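Serine protease inhibitor 1 (Coprinopsis cinerea, PDB 3VWC) probably inhibits serine-type endopeptidases as a beta-trefoil member of the I66 peptidase inhibitor family. Local coordinates at residues F72-L76 and G77-D81; D113-E116 and L117-V120; A128-Y131 and P132-P136. All coordinates share one frame; numbering follows the deposited sequence. Where two conformers were deposited one is given.

Contact 1 (F72-L76 and G77-D81)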
loop_
_atom_site.group_PDB
_atom_site.type_symbol
_atom_site.label_atom_id
_atom_site.label_comp_id
_atom_site.label_asym_id
_atom_site.label_seq_id
_atom_site.Cartn_x
_atom_site.Cartn_y
_atom_site.Cartn_z
ATOM N N PHE A 72 4.486 2.935 6.830
ATOM C CA PHE A 72 5.478 2.040 7.494
ATOM C C PHE A 72 4.861 0.726 7.910
ATOM O O PHE A 72 3.653 0.678 8.141
ATOM C CB PHE A 72 5.973 2.666 8.791
ATOM C CG PHE A 72 6.753 3.955 8.605
ATOM C CD1 PHE A 72 8.148 3.917 8.697
ATOM C CD2 PHE A 72 6.124 5.190 8.578
ATOM C CE1 PHE A 72 8.865 5.125 8.640
ATOM C CE2 PHE A 72 6.811 6.428 8.559
ATOM C CZ PHE A 72 8.214 6.393 8.623
ATOM N N ALA A 73 5.699 -0.288 8.047
ATOM C CA ALA A 73 5.378 -1.474 8.816
ATOM C C ALA A 73 5.664 -1.256 10.303
ATOM O O ALA A 73 6.717 -0.686 10.691
ATOM C CB ALA A 73 6.093 -2.646 8.276
ATOM N N ASP A 74 4.683 -1.624 11.135
ATOM C CA ASP A 74 4.777 -1.418 12.603
ATOM C C ASP A 74 5.366 -2.679 13.218
ATOM O O ASP A 74 4.756 -3.753 13.199
ATOM C CB ASP A 74 3.404 -1.086 13.215
ATOM C CG ASP A 74 3.453 -0.772 14.723
ATOM O OD1 ASP A 74 4.564 -0.675 15.298
ATOM O OD2 ASP A 74 2.336 -0.719 15.323
ATOM N N LEU A 75 6.612 -2.563 13.651
ATOM C CA LEU A 75 7.302 -3.669 14.267
ATOM C C LEU A 75 7.081 -3.663 15.780
ATOM O O LEU A 75 7.195 -4.702 16.391
ATOM C CB LEU A 75 8.809 -3.655 13.898
ATOM C CG LEU A 75 9.143 -4.396 12.590
ATOM C CD1 LEU A 75 8.395 -3.804 11.406
ATOM C CD2 LEU A 75 10.651 -4.374 12.310
ATOM N N LEU A 76 6.903 -2.483 16.386
ATOM C CA LEU A 76 6.840 -2.370 17.871
ATOM C C LEU A 76 5.449 -2.646 18.424
ATOM O O LEU A 76 5.310 -3.188 19.550
ATOM C CB LEU A 76 7.336 -0.988 18.350
ATOM C CG LEU A 76 7.328 -0.748 19.868
ATOM C CD1 LEU A 76 8.317 -1.698 20.554
ATOM C CD2 LEU A 76 7.612 0.706 20.238
ATOM N N GLY A 77 4.434 -2.178 17.687
ATOM C CA GLY A 77 3.025 -2.439 17.992
ATOM C C GLY A 77 2.289 -1.209 18.441
ATOM O O GLY A 77 1.113 -1.263 18.767
ATOM N N ASN A 78 3.003 -0.097 18.580
ATOM C CA ASN A 78 2.375 1.091 19.131
ATOM C C ASN A 78 1.816 2.086 18.094
ATOM O O ASN A 78 1.468 3.211 18.453
ATOM C CB ASN A 78 3.346 1.795 20.101
ATOM C CG ASN A 78 4.634 2.246 19.418
ATOM O OD1 ASN A 78 4.910 1.867 18.269
ATOM N ND2 ASN A 78 5.428 3.065 20.120
ATOM N N MET A 79 1.767 1.706 16.815
ATOM C CA MET A 79 1.255 2.598 15.777
ATOM C C MET A 79 -0.267 2.548 15.661
ATOM O O MET A 79 -0.890 1.481 15.676
ATOM C CB MET A 79 1.907 2.295 14.421
ATOM C CG MET A 79 3.440 2.425 14.452
ATOM S SD MET A 79 4.158 2.375 12.797
ATOM C CE MET A 79 3.710 4.004 12.241
ATOM N N GLU A 80 -0.841 3.732 15.542
ATOM C CA GLU A 80 -2.273 3.864 15.433
ATOM C C GLU A 80 -2.672 3.833 13.966
ATOM O O GLU A 80 -1.821 3.853 13.055
ATOM C CB GLU A 80 -2.741 5.170 16.083
ATOM C CG GLU A 80 -2.700 5.142 17.631
ATOM C CD GLU A 80 -3.405 3.903 18.248
ATOM O OE1 GLU A 80 -4.634 3.732 18.048
ATOM O OE2 GLU A 80 -2.740 3.114 18.968
ATOM N N ASP A 81 -3.965 3.644 13.753
ATOM C CA ASP A 81 -4.545 3.766 12.420
ATOM C C ASP A 81 -4.108 2.664 11.459
ATOM O O ASP A 81 -3.764 2.951 10.305
ATOM C CB ASP A 81 -4.265 5.151 11.855
ATOM C CG ASP A 81 -4.604 6.259 12.827
ATOM O OD1 ASP A 81 -5.774 6.375 13.246
ATOM O OD2 ASP A 81 -3.725 7.086 13.104
#
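Asp74 meets the backbone of Gly77 and Met79 in a tight loop that follows strand 70-73. The chain leaves the strand at Ala73, turns through Leu75 and Leu76, and comes back alongside Asp74. Gly77 lies at the bend with a positive phi, a backbone shape that suits glycine.

The Asp74 carboxylate fills the inside of the bend. Its CG stands anti to the backbone N (chi1 -176°), which points the group at the returning chain. Asp74 OD1 accepts from Gly77 N at 2.8 Å. Leu76 N adds a weak bond to the same oxygen, which resembles an Asx turn. Asp74 OD2 accepts from Met79 N at 2.9 Å. Gly77 N and Met79 N come from opposite faces of the carboxylate, 39° and 50° out of its plane. Asp74 is modelled in two conformers, and these bonds belong to one of them.

Met79 runs past Asp74 in the opposite direction. Met79 CG lies over the face of the Asp74 carboxylate, 3.2 Å from Asp74 CG, on the side of Met79 N, and Met79 SD reaches Asp74 CB at 3.6 Å. A bend at chi3 carries Met79 CE to within 4.3 Å of Phe72 CB. On the exposed outer side of the bend Leu76 and Asn78 meet at an angle, with Leu76 CD2 3.2 Å from Asn78 ND2.

The buried carboxylate thus takes three backbone N-H groups, one weakly, with a long, weak ion pair to Lys82 beside it. These donors probably favour the charged form of Asp74. Through them one side chain ties the two limbs together.

Contact 2 (D113-E116 and L117-V120); sequences DAEE and LQQV
Gln118 folds back on Ala114 and Glu115 across a type II beta turn that runs from Glu115 to Gln118. The turn is closed by Gln118 N, which donates to Glu115 O at 2.9 Å. Leu117 holds the third position with a positive phi of 78°.

Gln118 CB leaves the last position of the turn, 3.0 Å from Glu115 O. From there CG is anti to the backbone N (chi1 -172°), and the chain stays extended back along the first limb. Gln118 CD passes 3.8 Å from Ala114 CA. Gln118 OE1 then accepts from Glu115 N at 2.9 Å. The N-H points nearly straight at the oxygen (165°), although the donor sits above the carbonyl plane of the amide. The same oxygen lies 3.3 Å from Ala114 CA. At the other corner Gln118 NE2 donates to a water 2.9 Å away. That water donates in turn to Asp113 OD2, also at 2.9 Å. Both ends of the amide are therefore used, which fixes its rotation. The Glu115 side chain crosses the Gln118 chain at about a right angle.

This surface turn belongs to the loop between strands 107-109 and 121-123. The backbone of Leu117 and Gln118 bonds to Val35 of strand 31-35, and Leu117 O is hydrogen-bonded to Arg34 NH1. Further on, Val120 bonds to Ile33 and to Leu71 of strand 70-73.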
loop_
_atom_site.group_PDB
_atom_site.type_symbol
_atom_site.label_atom_id
_atom_site.label_comp_id
_atom_site.label_asym_id
_atom_site.label_seq_id
_atom_site.Cartn_x
_atom_site.Cartn_y
_atom_site.Cartn_z
ATOM N N ASP A 113 7.335 10.549 -9.990
ATOM C CA ASP A 113 8.798 10.539 -10.170
ATOM C C ASP A 113 9.527 9.628 -9.150
ATOM O O ASP A 113 10.743 9.815 -8.905
ATOM C CB ASP A 113 9.345 11.984 -10.155
ATOM C CG ASP A 113 9.307 12.613 -8.779
ATOM O OD1 ASP A 113 10.081 13.557 -8.536
ATOM O OD2 ASP A 113 8.444 12.216 -7.990
ATOM N N ALA A 114 8.790 8.756 -8.437
ATOM C CA ALA A 114 9.411 7.974 -7.400
ATOM C C ALA A 114 10.602 7.184 -7.955
ATOM O O ALA A 114 10.573 6.672 -9.088
ATOM C CB ALA A 114 8.391 6.992 -6.793
ATOM N N GLU A 115 11.679 7.153 -7.193
ATOM C CA GLU A 115 12.796 6.276 -7.489
ATOM C C GLU A 115 12.674 4.900 -6.799
ATOM O O GLU A 115 11.959 4.719 -5.778
ATOM C CB GLU A 115 14.075 6.958 -6.966
ATOM C CG GLU A 115 14.392 8.268 -7.605
ATOM C CD GLU A 115 15.738 8.817 -7.100
ATOM O OE1 GLU A 115 16.624 8.984 -7.941
ATOM O OE2 GLU A 115 15.935 9.006 -5.876
ATOM N N GLU A 116 13.475 3.945 -7.270
ATOM C CA GLU A 116 13.559 2.672 -6.578
ATOM C C GLU A 116 14.012 2.891 -5.146
ATOM O O GLU A 116 14.876 3.735 -4.882
ATOM C CB GLU A 116 14.519 1.729 -7.332
ATOM C CG GLU A 116 13.952 1.336 -8.658
ATOM C CD GLU A 116 14.795 0.350 -9.455
ATOM O OE1 GLU A 116 15.906 0.007 -9.001
ATOM O OE2 GLU A 116 14.336 -0.040 -10.554
ATOM N N LEU A 117 13.364 2.150 -4.226
ATOM C CA LEU A 117 13.569 2.247 -2.755
ATOM C C LEU A 117 12.872 3.443 -2.085
ATOM O O LEU A 117 12.878 3.577 -0.860
ATOM C CB LEU A 117 15.066 2.145 -2.331
ATOM C CG LEU A 117 15.734 0.823 -2.716
ATOM C CD1 LEU A 117 17.256 0.861 -2.427
ATOM C CD2 LEU A 117 15.111 -0.346 -1.982
ATOM N N GLN A 118 12.225 4.296 -2.873
ATOM C CA GLN A 118 11.589 5.473 -2.295
ATOM C C GLN A 118 10.356 5.028 -1.504
ATOM O O GLN A 118 9.634 4.117 -1.955
ATOM C CB GLN A 118 11.200 6.460 -3.397
ATOM C CG GLN A 118 10.713 7.786 -2.814
ATOM C CD GLN A 118 10.553 8.864 -3.861
ATOM O OE1 GLN A 118 11.324 8.903 -4.847
ATOM N NE2 GLN A 118 9.638 9.777 -3.636
ATOM N N GLN A 119 10.080 5.732 -0.389
ATOM C CA GLN A 119 8.957 5.352 0.522
ATOM C C GLN A 119 7.586 5.723 -0.047
ATOM O O GLN A 119 7.399 6.809 -0.606
ATOM C CB GLN A 119 9.144 6.000 1.886
ATOM C CG GLN A 119 8.154 5.453 2.908
ATOM C CD GLN A 119 8.442 5.875 4.326
ATOM O OE1 GLN A 119 7.846 5.332 5.275
ATOM N NE2 GLN A 119 9.360 6.790 4.500
ATOM N N VAL A 120 6.623 4.824 0.132
ATOM C CA VAL A 120 5.234 5.114 -0.208
ATOM C C VAL A 120 4.685 6.178 0.742
ATOM O O VAL A 120 5.009 6.216 1.931
ATOM C CB VAL A 120 4.433 3.805 -0.115
ATOM C CG1 VAL A 120 2.932 4.063 -0.360
ATOM C CG2 VAL A 120 4.946 2.798 -1.141
HETATM O O HOH W 1 9.126 12.192 -5.185
#

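Contact 3 (A128-Y131 and P132-P136); sequences APSY and PPRYP
Ala128 N donates to Arg134 O at 3.0 Å where the two limbs of the loop come together, while the far end turns at a cis peptide between Tyr131 and Pro132. The cis bond brings the CA atoms of Tyr131 and Pro132 to 3.0 Å. Pro129 is the centre of an inverse gamma turn in the first limb.

Ser130 makes the main side-chain link inside the loop. Its OG sits between the backbone N and the carbonyl carbon (chi1 53°), and this swings it over to the second limb. There Ser130 OG donates to Pro132 O at 2.7 Å, tilted somewhat from the carbonyl plane. Arg134 CB and CG pass alongside the same hydroxyl, with Arg134 CG 3.8 Å from Ser130 OG.

Pro133 sits against the carbonyls of the first limb. Its CA makes a CA-H...O contact with Ala128 O at 3.6 Å. Pro133 N lies 3.0 Å from Ser130 O but has no hydrogen to share. Tyr131 CG is anti to the backbone N and beside the carbonyl carbon (chi1 -176°), and lies 3.7 Å from Pro132 N. The Arg134 guanidinium leaves the loop, and its NH1 donates to Gln91 O. Gln91 NE2 also bonds to Pro133 O, which ties the loop to a neighbouring one.

Pro132 and Pro133 have no N-H to give, which limits backbone bonding between the limbs. The serine hydroxyl supplies a donor to the other limb. The proline rings and the cis peptide restrict the backbone, so this exposed loop is probably fairly stiff.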
loop_
_atom_site.group_PDB
_atom_site.type_symbol
_atom_site.label_atom_id
_atom_site.label_comp_id
_atom_site.label_asym_id
_atom_site.label_seq_id
_atom_site.Cartn_x
_atom_site.Cartn_y
_atom_site.Cartn_z
ATOM N N ALA A 128 -9.922 13.027 -10.814
ATOM C CA ALA A 128 -10.698 13.839 -11.784
ATOM C C ALA A 128 -12.159 13.761 -11.373
ATOM O O ALA A 128 -12.682 12.691 -10.985
ATOM C CB ALA A 128 -10.543 13.285 -13.207
ATOM N N PRO A 129 -12.888 14.863 -11.576
ATOM C CA PRO A 129 -14.304 14.956 -11.268
ATOM C C PRO A 129 -15.154 14.359 -12.386
ATOM O O PRO A 129 -15.998 15.051 -12.950
ATOM C CB PRO A 129 -14.533 16.486 -11.167
ATOM C CG PRO A 129 -13.484 17.083 -12.034
ATOM C CD PRO A 129 -12.274 16.164 -11.894
ATOM N N SER A 130 -14.826 13.144 -12.803
ATOM C CA SER A 130 -15.581 12.401 -13.797
ATOM C C SER A 130 -16.490 11.366 -13.148
ATOM O O SER A 130 -16.358 11.076 -11.946
ATOM C CB SER A 130 -14.625 11.681 -14.740
ATOM O OG SER A 130 -13.677 10.890 -13.976
ATOM N N TYR A 131 -17.299 10.691 -13.978
ATOM C CA TYR A 131 -18.137 9.617 -13.473
ATOM C C TYR A 131 -17.915 8.331 -14.271
ATOM O O TYR A 131 -18.193 8.277 -15.453
ATOM C CB TYR A 131 -19.632 10.018 -13.515
ATOM C CG TYR A 131 -20.528 8.962 -12.919
ATOM C CD1 TYR A 131 -20.921 9.024 -11.593
ATOM C CD2 TYR A 131 -20.979 7.896 -13.696
ATOM C CE1 TYR A 131 -21.719 8.033 -11.037
ATOM C CE2 TYR A 131 -21.797 6.920 -13.160
ATOM C CZ TYR A 131 -22.152 6.992 -11.828
ATOM O OH TYR A 131 -22.962 6.018 -11.282
ATOM N N PRO A 132 -17.246 7.323 -13.660
ATOM C CA PRO A 132 -16.680 7.327 -12.305
ATOM C C PRO A 132 -15.412 8.191 -12.218
ATOM O O PRO A 132 -14.869 8.568 -13.256
ATOM C CB PRO A 132 -16.298 5.851 -12.106
ATOM C CG PRO A 132 -15.900 5.390 -13.464
ATOM C CD PRO A 132 -16.888 6.115 -14.421
ATOM N N PRO A 133 -14.980 8.545 -11.010
ATOM C CA PRO A 133 -13.741 9.296 -10.878
ATOM C C PRO A 133 -12.569 8.579 -11.514
ATOM O O PRO A 133 -12.528 7.326 -11.565
ATOM C CB PRO A 133 -13.530 9.410 -9.367
ATOM C CG PRO A 133 -14.894 9.159 -8.780
ATOM C CD PRO A 133 -15.543 8.156 -9.702
ATOM N N ARG A 134 -11.695 9.344 -12.141
ATOM C CA ARG A 134 -10.493 8.727 -12.662
ATOM C C ARG A 134 -9.282 9.155 -11.839
ATOM O O ARG A 134 -9.018 10.337 -11.648
ATOM C CB ARG A 134 -10.310 9.064 -14.139
ATOM C CG ARG A 134 -11.263 8.180 -14.988
ATOM C CD ARG A 134 -10.819 7.947 -16.434
ATOM N NE ARG A 134 -9.627 7.090 -16.601
ATOM C CZ ARG A 134 -9.639 5.757 -16.719
ATOM N NH1 ARG A 134 -10.778 5.074 -16.595
ATOM N NH2 ARG A 134 -8.483 5.101 -16.914
ATOM N N TYR A 135 -8.624 8.166 -11.246
ATOM C CA TYR A 135 -7.521 8.447 -10.350
ATOM C C TYR A 135 -6.222 8.506 -11.144
ATOM O O TYR A 135 -6.014 7.739 -12.086
ATOM C CB TYR A 135 -7.442 7.306 -9.350
ATOM C CG TYR A 135 -8.582 7.286 -8.383
ATOM C CD1 TYR A 135 -8.448 7.905 -7.137
ATOM C CD2 TYR A 135 -9.818 6.685 -8.703
ATOM C CE1 TYR A 135 -9.501 7.866 -6.207
ATOM C CE2 TYR A 135 -10.868 6.679 -7.805
ATOM C CZ TYR A 135 -10.724 7.323 -6.590
ATOM O OH TYR A 135 -11.743 7.315 -5.669
ATOM N N PRO A 136 -5.305 9.362 -10.715
ATOM C CA PRO A 136 -3.947 9.280 -11.249
ATOM C C PRO A 136 -3.262 7.961 -10.866
ATOM O O PRO A 136 -3.559 7.376 -9.802
ATOM C CB PRO A 136 -3.228 10.468 -10.584
ATOM C CG PRO A 136 -3.977 10.599 -9.252
ATOM C CD PRO A 136 -5.427 10.306 -9.581
#

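In the fold
The three contacts follow one another along the chain, and none nests in or crosses another. Contact 1 closes a turn in the connection from strand 70-73 to strand 84-88. Contact 2 closes one between strands 107-109 and 121-123 and lies against strand 31-35. Contact 3 closes the last, between strands 121-123 and 141-145, and lies against the loop that holds Gln91. Contacts 1 and 2 touch, because the ring of Phe72 packs on the Gln119 side chain. Contact 3 stands apart, its centre about 32 Å from that of contact 1 and on the opposite side of the chain's centre. All three shape loops of the beta trefoil.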